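Local coordinates for peptidase, C14 family (Geobacter sulfurreducens PCA, PDB 3BIJ), which is of unknown function but belongs to the caspase-like C14 peptidase family and may act as a cysteine endopeptidase, at residues L129-S134 with G221-Q226; Y164-Q169 with N211-D216. All coordinates share one frame; numbering follows the deposited sequence.

Overall arrangement
The two contacts lie side by side in one caspase-like domain, their centres about 13 Å apart, and illustrate how chemistry follows position. Contact 1 is buried: the end of a strand of the main mixed sheet meets the first turn of helix 222-231, and a carboxylate with two phenylalanine rings does the work. Contact 2, partly buried and farther from the chain centre, joins the end of strand 163-164 and the loop after it to strand 215-216 and the residues just before it. Its chemistry is a short antiparallel pairing, a CH-pi contact and a salt bridge. They are stitched together directly, since Ser134 O probably accepts from Ser214 OG.

Contact 1: residues L129-S134 with G221-Q226; sequences LVFSDS and GAFTGQ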
ATOM      1  N   LEU A 129      34.350   3.809 -23.369  1.00 38.13           N
ATOM      2  CA  LEU A 129      33.046   4.204 -22.849  1.00 35.99           C
ATOM      3  C   LEU A 129      32.150   2.980 -22.725  1.00 38.33           C
ATOM      4  O   LEU A 129      31.856   2.332 -23.724  1.00 41.45           O
ATOM      5  CB  LEU A 129      32.405   5.218 -23.792  1.00 33.83           C
ATOM      6  CG  LEU A 129      31.031   5.751 -23.404  1.00 40.54           C
ATOM      7  CD1 LEU A 129      31.130   6.558 -22.130  1.00 32.18           C
ATOM      8  CD2 LEU A 129      30.498   6.594 -24.549  1.00 28.26           C
ATOM      9  N   VAL A 130      31.709   2.667 -21.507  1.00 43.34           N
ATOM     10  CA  VAL A 130      30.862   1.488 -21.275  1.00 43.04           C
ATOM     11  C   VAL A 130      29.480   1.807 -20.683  1.00 44.75           C
ATOM     12  O   VAL A 130      29.378   2.483 -19.661  1.00 40.83           O
ATOM     13  CB  VAL A 130      31.551   0.480 -20.302  1.00 35.63           C
ATOM     14  CG1 VAL A 130      30.688  -0.749 -20.145  1.00 26.74           C
ATOM     15  CG2 VAL A 130      32.932   0.098 -20.801  1.00 30.36           C
ATOM     16  N   PHE A 131      28.423   1.324 -21.333  1.00 45.85           N
ATOM     17  CA  PHE A 131      27.065   1.509 -20.832  1.00 43.67           C
ATOM     18  C   PHE A 131      26.548   0.127 -20.458  1.00 49.61           C
ATOM     19  O   PHE A 131      26.514  -0.778 -21.298  1.00 50.00           O
ATOM     20  CB  PHE A 131      26.129   2.108 -21.886  1.00 42.43           C
ATOM     21  CG  PHE A 131      26.374   3.559 -22.156  1.00 45.54           C
ATOM     22  CD1 PHE A 131      27.247   3.960 -23.164  1.00 44.68           C
ATOM     23  CD2 PHE A 131      25.761   4.531 -21.369  1.00 49.01           C
ATOM     24  CE1 PHE A 131      27.509   5.312 -23.383  1.00 45.15           C
ATOM     25  CE2 PHE A 131      26.016   5.884 -21.577  1.00 47.23           C
ATOM     26  CZ  PHE A 131      26.895   6.279 -22.588  1.00 41.93           C
ATOM     27  N   SER A 132      26.161  -0.047 -19.200  1.00 41.96           N
ATOM     28  CA  SER A 132      25.638  -1.331 -18.759  1.00 41.65           C
ATOM     29  C   SER A 132      24.261  -1.138 -18.138  1.00 41.56           C
ATOM     30  O   SER A 132      24.162  -0.772 -16.971  1.00 45.19           O
ATOM     31  CB  SER A 132      26.591  -1.960 -17.738  1.00 39.87           C
ATOM     32  OG  SER A 132      26.106  -3.211 -17.264  1.00 46.74           O
ATOM     33  N   ASP A 133      23.203  -1.367 -18.918  1.00 44.01           N
ATOM     34  CA  ASP A 133      21.833  -1.222 -18.418  1.00 41.27           C
ATOM     35  C   ASP A 133      21.453  -2.577 -17.864  1.00 43.32           C
ATOM     36  O   ASP A 133      20.624  -3.295 -18.429  1.00 41.32           O
ATOM     37  CB  ASP A 133      20.862  -0.829 -19.537  1.00 45.37           C
ATOM     38  CG  ASP A 133      19.493  -0.433 -19.007  1.00 51.34           C
ATOM     39  OD1 ASP A 133      19.226  -0.687 -17.812  1.00 51.18           O
ATOM     40  OD2 ASP A 133      18.682   0.126 -19.786  1.00 49.76           O
ATOM     41  N   SER A 134      22.086  -2.921 -16.753  1.00 42.82           N
ATOM     42  CA  SER A 134      21.873  -4.204 -16.105  1.00 49.61           C
ATOM     43  C   SER A 134      22.062  -4.028 -14.593  1.00 50.80           C
ATOM     44  O   SER A 134      22.349  -2.928 -14.122  1.00 43.35           O
ATOM     45  CB  SER A 134      22.888  -5.208 -16.658  1.00 36.11           C
ATOM     46  OG  SER A 134      22.676  -6.501 -16.149  1.00 56.48           O
ATOM     47  N   GLY A 221      15.239  -0.434 -21.599  1.00 49.14           N
ATOM     48  CA  GLY A 221      15.482  -0.345 -20.175  1.00 45.77           C
ATOM     49  C   GLY A 221      15.087   1.003 -19.609  1.00 46.19           C
ATOM     50  O   GLY A 221      15.009   1.992 -20.329  1.00 47.30           O
ATOM     51  N   ALA A 222      14.821   1.051 -18.315  1.00 36.01           N
ATOM     52  CA  ALA A 222      14.455   2.310 -17.703  1.00 40.01           C
ATOM     53  C   ALA A 222      15.596   3.297 -17.944  1.00 33.51           C
ATOM     54  O   ALA A 222      15.372   4.428 -18.370  1.00 32.81           O
ATOM     55  CB  ALA A 222      14.223   2.117 -16.199  1.00 40.60           C
ATOM     56  N   PHE A 223      16.820   2.859 -17.673  1.00 33.62           N
ATOM     57  CA  PHE A 223      17.989   3.712 -17.862  1.00 40.42           C
ATOM     58  C   PHE A 223      18.153   4.136 -19.333  1.00 42.00           C
ATOM     59  O   PHE A 223      18.206   5.326 -19.655  1.00 39.79           O
ATOM     60  CB  PHE A 223      19.259   2.989 -17.378  1.00 30.74           C
ATOM     61  CG  PHE A 223      20.539   3.637 -17.839  1.00 40.08           C
ATOM     62  CD1 PHE A 223      20.766   5.002 -17.647  1.00 44.56           C
ATOM     63  CD2 PHE A 223      21.517   2.883 -18.475  1.00 46.38           C
ATOM     64  CE1 PHE A 223      21.953   5.603 -18.086  1.00 49.61           C
ATOM     65  CE2 PHE A 223      22.700   3.468 -18.918  1.00 45.45           C
ATOM     66  CZ  PHE A 223      22.919   4.830 -18.723  1.00 50.45           C
ATOM     67  N   THR A 224      18.223   3.155 -20.222  1.00 41.15           N
ATOM     68  CA  THR A 224      18.394   3.442 -21.638  1.00 44.99           C
ATOM     69  C   THR A 224      17.308   4.386 -22.170  1.00 44.91           C
ATOM     70  O   THR A 224      17.583   5.311 -22.947  1.00 48.40           O
ATOM     71  CB  THR A 224      18.396   2.138 -22.478  1.00 43.79           C
ATOM     72  OG1 THR A 224      19.420   1.259 -21.991  1.00 46.27           O
ATOM     73  CG2 THR A 224      18.653   2.448 -23.939  1.00 22.55           C
ATOM     74  N   GLY A 225      16.075   4.155 -21.746  1.00 37.28           N
ATOM     75  CA  GLY A 225      14.980   5.002 -22.186  1.00 42.96           C
ATOM     76  C   GLY A 225      15.226   6.459 -21.842  1.00 48.81           C
ATOM     77  O   GLY A 225      14.989   7.341 -22.664  1.00 46.30           O
ATOM     78  N   GLN A 226      15.695   6.726 -20.626  1.00 45.06           N
ATOM     79  CA  GLN A 226      15.959   8.097 -20.239  1.00 43.25           C
ATOM     80  C   GLN A 226      17.233   8.622 -20.881  1.00 52.46           C
ATOM     81  O   GLN A 226      17.379   9.832 -21.096  1.00 58.83           O
ATOM     82  CB  GLN A 226      16.040   8.225 -18.726  1.00 39.41           C
ATOM     83  CG  GLN A 226      14.713   7.953 -18.079  1.00 41.52           C
ATOM     84  CD  GLN A 226      13.617   8.844 -18.617  1.00 42.30           C
ATOM     85  OE1 GLN A 226      12.494   8.398 -18.839  1.00 52.40           O
ATOM     86  NE2 GLN A 226      13.931  10.114 -18.822  1.00 36.66           N
TER
HETATM   87  O   HOH W   1      17.051   0.161 -16.650  1.00 29.47           O
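Asp133 and Thr224 join the C-terminal end of a central strand of the caspase-like alpha/beta fold to the first turn of a helix, whose N-cap position is held by Gly221. The example shows how one buried carboxylate can bind the first turn of a helix.

In the polar part of the contact, two hydrogen bonds converge on a single oxygen. Asp133 OD2 takes the backbone N-H of Thr224 at 3.1 Å (157° at the hydrogen), approached from above the carboxylate plane, about 52° out of it. The same Asp133 OD2 receives Thr224 OG1 at 2.6 Å, this time on the anti side and much nearer the plane. Thr224 can offer both donors because its OG1 lies beside its own backbone N (chi1 -56°). The other carboxylate oxygen works through water: Asp133 OD1 accepts from a water 2.6 Å away, which in turn accepts from Phe223 N at 2.9 Å. With Ala222 N probably bonded to Gln215 O, the first three N-H groups of the helix are all engaged.

Van der Waals packing fills the flank. Phe223 and the Asp133 side chain run past each other in opposite directions, with Phe223 CD2 3.9 Å from Asp133 CB at the ring's edge. Farther back along the strand, the side chains of Phe131 and Phe223 cross at about a right angle. Ile205 of the neighbouring strand touches both rings, Phe275 meets Phe131, and Ile247 covers Phe223 from helix 240-250. The two phenylalanines meet rim to rim, without stacking, with Phe131 CD2 3.9 Å from Phe223 CZ.

Contact 2: residues Y164-Q169 with N211-D216; sequences YRAMPQ and NQLSQD
Arg165 and Asp216 are brought together by a very short antiparallel pairing, in which Tyr164 and Gln215 form a non-hydrogen-bonded pair with CA atoms 4.4 Å apart. The backbone N of Arg165 donates to Ser214 O at 2.9 Å, nearly in line with the carbonyl, and Tyr164 CA lies close to the same oxygen.

From this base the arginine can be followed outward. Its CB lies 4.0 Å from Ser214 O, and its CG packs on Asp216 CB at 3.8 Å. The chain then runs extended to NE, crossing the aspartate at about a right angle. Arg165 NE makes a weak bond to Asp216 OD2, whereas Arg165 NH1 forms a salt bridge with Asp216 OD2 at 3.1 Å; the oxygen accepts through its anti lone pair and lies 4° out of the guanidinium plane. The third nitrogen, NH2, turns to Asp32 OD1 and the carbonyl oxygen of Asp133, and Arg163 takes Asp216 OD1. Several bonds thus fix the rotation of the guanidinium.

Beside this polar grip, Leu213 CD1 sits over one face of the Tyr164 ring, 4.1 Å from its centroid, in a CH-pi contact. Leu213 CD2 rests on Ala166 CB at 3.9 Å.

Ala166 in turn packs on Cys135, and the Arg165 backbone bonds to Gly85. Salt-bridged to Asp32 and Asp216 and bonded to the main-chain oxygen of Asp133, the arginine is placed much as a P1 residue might be in the acidic S1 pocket of metacaspase-like peptidases, so the protein's own chain may occupy that pocket.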
ATOM      1  N   TYR A 164      13.197  -7.015 -13.688  1.00 46.81           N
ATOM      2  CA  TYR A 164      14.502  -6.458 -13.408  1.00 39.60           C
ATOM      3  C   TYR A 164      15.540  -7.310 -14.137  1.00 42.43           C
ATOM      4  O   TYR A 164      15.392  -8.522 -14.258  1.00 42.01           O
ATOM      5  CB  TYR A 164      14.736  -6.465 -11.902  1.00 44.90           C
ATOM      6  CG  TYR A 164      13.867  -5.482 -11.145  1.00 41.94           C
ATOM      7  CD1 TYR A 164      14.123  -4.109 -11.207  1.00 48.88           C
ATOM      8  CD2 TYR A 164      12.828  -5.921 -10.325  1.00 40.36           C
ATOM      9  CE1 TYR A 164      13.376  -3.197 -10.460  1.00 46.86           C
ATOM     10  CE2 TYR A 164      12.070  -5.016  -9.572  1.00 37.94           C
ATOM     11  CZ  TYR A 164      12.354  -3.663  -9.644  1.00 48.19           C
ATOM     12  OH  TYR A 164      11.665  -2.760  -8.877  1.00 54.51           O
ATOM     13  N   ARG A 165      16.591  -6.664 -14.624  1.00 47.19           N
ATOM     14  CA  ARG A 165      17.626  -7.344 -15.376  1.00 39.03           C
ATOM     15  C   ARG A 165      18.674  -8.041 -14.524  1.00 40.15           C
ATOM     16  O   ARG A 165      19.877  -7.899 -14.741  1.00 33.14           O
ATOM     17  CB  ARG A 165      18.262  -6.344 -16.336  1.00 37.05           C
ATOM     18  CG  ARG A 165      17.266  -5.825 -17.367  1.00 27.40           C
ATOM     19  CD  ARG A 165      17.889  -4.844 -18.352  1.00 34.17           C
ATOM     20  NE  ARG A 165      16.976  -4.504 -19.434  1.00 34.00           N
ATOM     21  CZ  ARG A 165      17.250  -3.645 -20.407  1.00 41.96           C
ATOM     22  NH1 ARG A 165      16.341  -3.414 -21.350  1.00 30.49           N
ATOM     23  NH2 ARG A 165      18.429  -3.021 -20.432  1.00 42.36           N
ATOM     24  N   ALA A 166      18.202  -8.807 -13.549  1.00 39.07           N
ATOM     25  CA  ALA A 166      19.099  -9.548 -12.675  1.00 44.59           C
ATOM     26  C   ALA A 166      18.640 -10.997 -12.627  1.00 47.10           C
ATOM     27  O   ALA A 166      17.448 -11.282 -12.481  1.00 51.22           O
ATOM     28  CB  ALA A 166      19.083  -8.955 -11.278  1.00 39.78           C
HETATM   29  N   MSE A 167      19.591 -11.912 -12.746  1.00 40.65           N
HETATM   30  CA  MSE A 167      19.265 -13.320 -12.700  1.00 45.59           C
HETATM   31  C   MSE A 167      18.896 -13.664 -11.256  1.00 50.81           C
HETATM   32  O   MSE A 167      19.580 -13.244 -10.313  1.00 46.00           O
HETATM   33  CB  MSE A 167      20.462 -14.145 -13.179  1.00 45.77           C
HETATM   34  CG  MSE A 167      20.294 -15.644 -13.050  1.00 64.22           C
HETATM   35 SE   MSE A 167      21.794 -16.618 -13.848  1.00 81.34          SE
HETATM   36  CE  MSE A 167      23.239 -15.974 -12.694  1.00 67.76           C
ATOM     37  N   PRO A 168      17.782 -14.393 -11.057  1.00 47.59           N
ATOM     38  CA  PRO A 168      17.390 -14.751  -9.690  1.00 41.72           C
ATOM     39  C   PRO A 168      18.429 -15.646  -9.020  1.00 39.34           C
ATOM     40  O   PRO A 168      18.995 -16.534  -9.652  1.00 44.66           O
ATOM     41  CB  PRO A 168      16.036 -15.426  -9.883  1.00 30.08           C
ATOM     42  CG  PRO A 168      16.087 -15.920 -11.288  1.00 41.97           C
ATOM     43  CD  PRO A 168      16.753 -14.807 -12.023  1.00 45.99           C
ATOM     44  N   GLN A 169      18.676 -15.402  -7.740  1.00 44.74           N
ATOM     45  CA  GLN A 169      19.672 -16.160  -7.002  1.00 49.12           C
ATOM     46  C   GLN A 169      19.529 -17.663  -7.126  1.00 50.68           C
ATOM     47  O   GLN A 169      20.524 -18.383  -7.205  1.00 54.00           O
ATOM     48  CB  GLN A 169      19.650 -15.762  -5.533  1.00 48.65           C
ATOM     49  CG  GLN A 169      20.073 -14.332  -5.300  1.00 54.13           C
ATOM     50  CD  GLN A 169      20.173 -13.996  -3.831  1.00 62.90           C
ATOM     51  OE1 GLN A 169      20.519 -12.872  -3.468  1.00 67.00           O
ATOM     52  NE2 GLN A 169      19.873 -14.971  -2.971  1.00 64.81           N
ATOM     53  N   ASN A 211      23.405  -1.394  -4.799  1.00 42.86           N
ATOM     54  CA  ASN A 211      22.350  -1.786  -3.884  1.00 42.13           C
ATOM     55  C   ASN A 211      20.992  -1.639  -4.553  1.00 37.72           C
ATOM     56  O   ASN A 211      19.958  -1.704  -3.892  1.00 32.43           O
ATOM     57  CB  ASN A 211      22.373  -0.933  -2.613  1.00 42.34           C
ATOM     58  CG  ASN A 211      22.066   0.528  -2.880  1.00 46.44           C
ATOM     59  OD1 ASN A 211      21.633   1.248  -1.981  1.00 51.05           O
ATOM     60  ND2 ASN A 211      22.300   0.977  -4.112  1.00 35.06           N
ATOM     61  N   GLN A 212      20.983  -1.427  -5.864  1.00 41.86           N
ATOM     62  CA  GLN A 212      19.712  -1.279  -6.568  1.00 41.50           C
ATOM     63  C   GLN A 212      19.572  -2.317  -7.670  1.00 36.88           C
ATOM     64  O   GLN A 212      20.458  -3.140  -7.872  1.00 29.66           O
ATOM     65  CB  GLN A 212      19.585   0.125  -7.164  1.00 37.67           C
ATOM     66  CG  GLN A 212      19.626   1.240  -6.137  1.00 39.61           C
ATOM     67  CD  GLN A 212      19.632   2.592  -6.789  1.00 42.67           C
ATOM     68  OE1 GLN A 212      20.362   2.811  -7.754  1.00 45.30           O
ATOM     69  NE2 GLN A 212      18.818   3.515  -6.274  1.00 47.11           N
ATOM     70  N   LEU A 213      18.438  -2.280  -8.360  1.00 38.33           N
ATOM     71  CA  LEU A 213      18.175  -3.195  -9.462  1.00 40.11           C
ATOM     72  C   LEU A 213      17.779  -2.352 -10.651  1.00 44.42           C
ATOM     73  O   LEU A 213      17.224  -1.264 -10.478  1.00 46.00           O
ATOM     74  CB  LEU A 213      17.032  -4.149  -9.129  1.00 35.44           C
ATOM     75  CG  LEU A 213      17.301  -5.282  -8.144  1.00 30.25           C
ATOM     76  CD1 LEU A 213      16.061  -6.134  -8.078  1.00 28.03           C
ATOM     77  CD2 LEU A 213      18.503  -6.122  -8.590  1.00 33.06           C
ATOM     78  N   SER A 214      18.067  -2.851 -11.851  1.00 45.30           N
ATOM     79  CA  SER A 214      17.739  -2.136 -13.086  1.00 44.10           C
ATOM     80  C   SER A 214      16.460  -2.670 -13.695  1.00 41.06           C
ATOM     81  O   SER A 214      16.327  -3.867 -13.936  1.00 43.89           O
ATOM     82  CB  SER A 214      18.877  -2.255 -14.102  1.00 37.07           C
ATOM     83  OG  SER A 214      19.967  -1.450 -13.718  1.00 40.81           O
ATOM     84  N   GLN A 215      15.530  -1.770 -13.967  1.00 38.17           N
ATOM     85  CA  GLN A 215      14.250  -2.166 -14.515  1.00 37.24           C
ATOM     86  C   GLN A 215      14.239  -2.382 -16.026  1.00 41.60           C
ATOM     87  O   GLN A 215      14.818  -1.607 -16.784  1.00 47.12           O
ATOM     88  CB  GLN A 215      13.210  -1.131 -14.118  1.00 39.27           C
ATOM     89  CG  GLN A 215      11.812  -1.632 -14.226  1.00 63.79           C
ATOM     90  CD  GLN A 215      10.827  -0.725 -13.524  1.00 72.41           C
ATOM     91  OE1 GLN A 215      10.914  -0.516 -12.305  1.00 71.62           O
ATOM     92  NE2 GLN A 215       9.873  -0.179 -14.288  1.00 68.32           N
ATOM     93  N   ASP A 216      13.593  -3.457 -16.455  1.00 38.25           N
ATOM     94  CA  ASP A 216      13.477  -3.774 -17.867  1.00 34.91           C
ATOM     95  C   ASP A 216      12.122  -3.272 -18.349  1.00 36.20           C
ATOM     96  O   ASP A 216      11.091  -3.860 -18.024  1.00 40.22           O
ATOM     97  CB  ASP A 216      13.549  -5.282 -18.081  1.00 35.50           C
ATOM     98  CG  ASP A 216      13.270  -5.677 -19.523  1.00 43.22           C
ATOM     99  OD1 ASP A 216      12.453  -6.594 -19.759  1.00 46.95           O
ATOM    100  OD2 ASP A 216      13.876  -5.077 -20.431  1.00 47.27           O
TER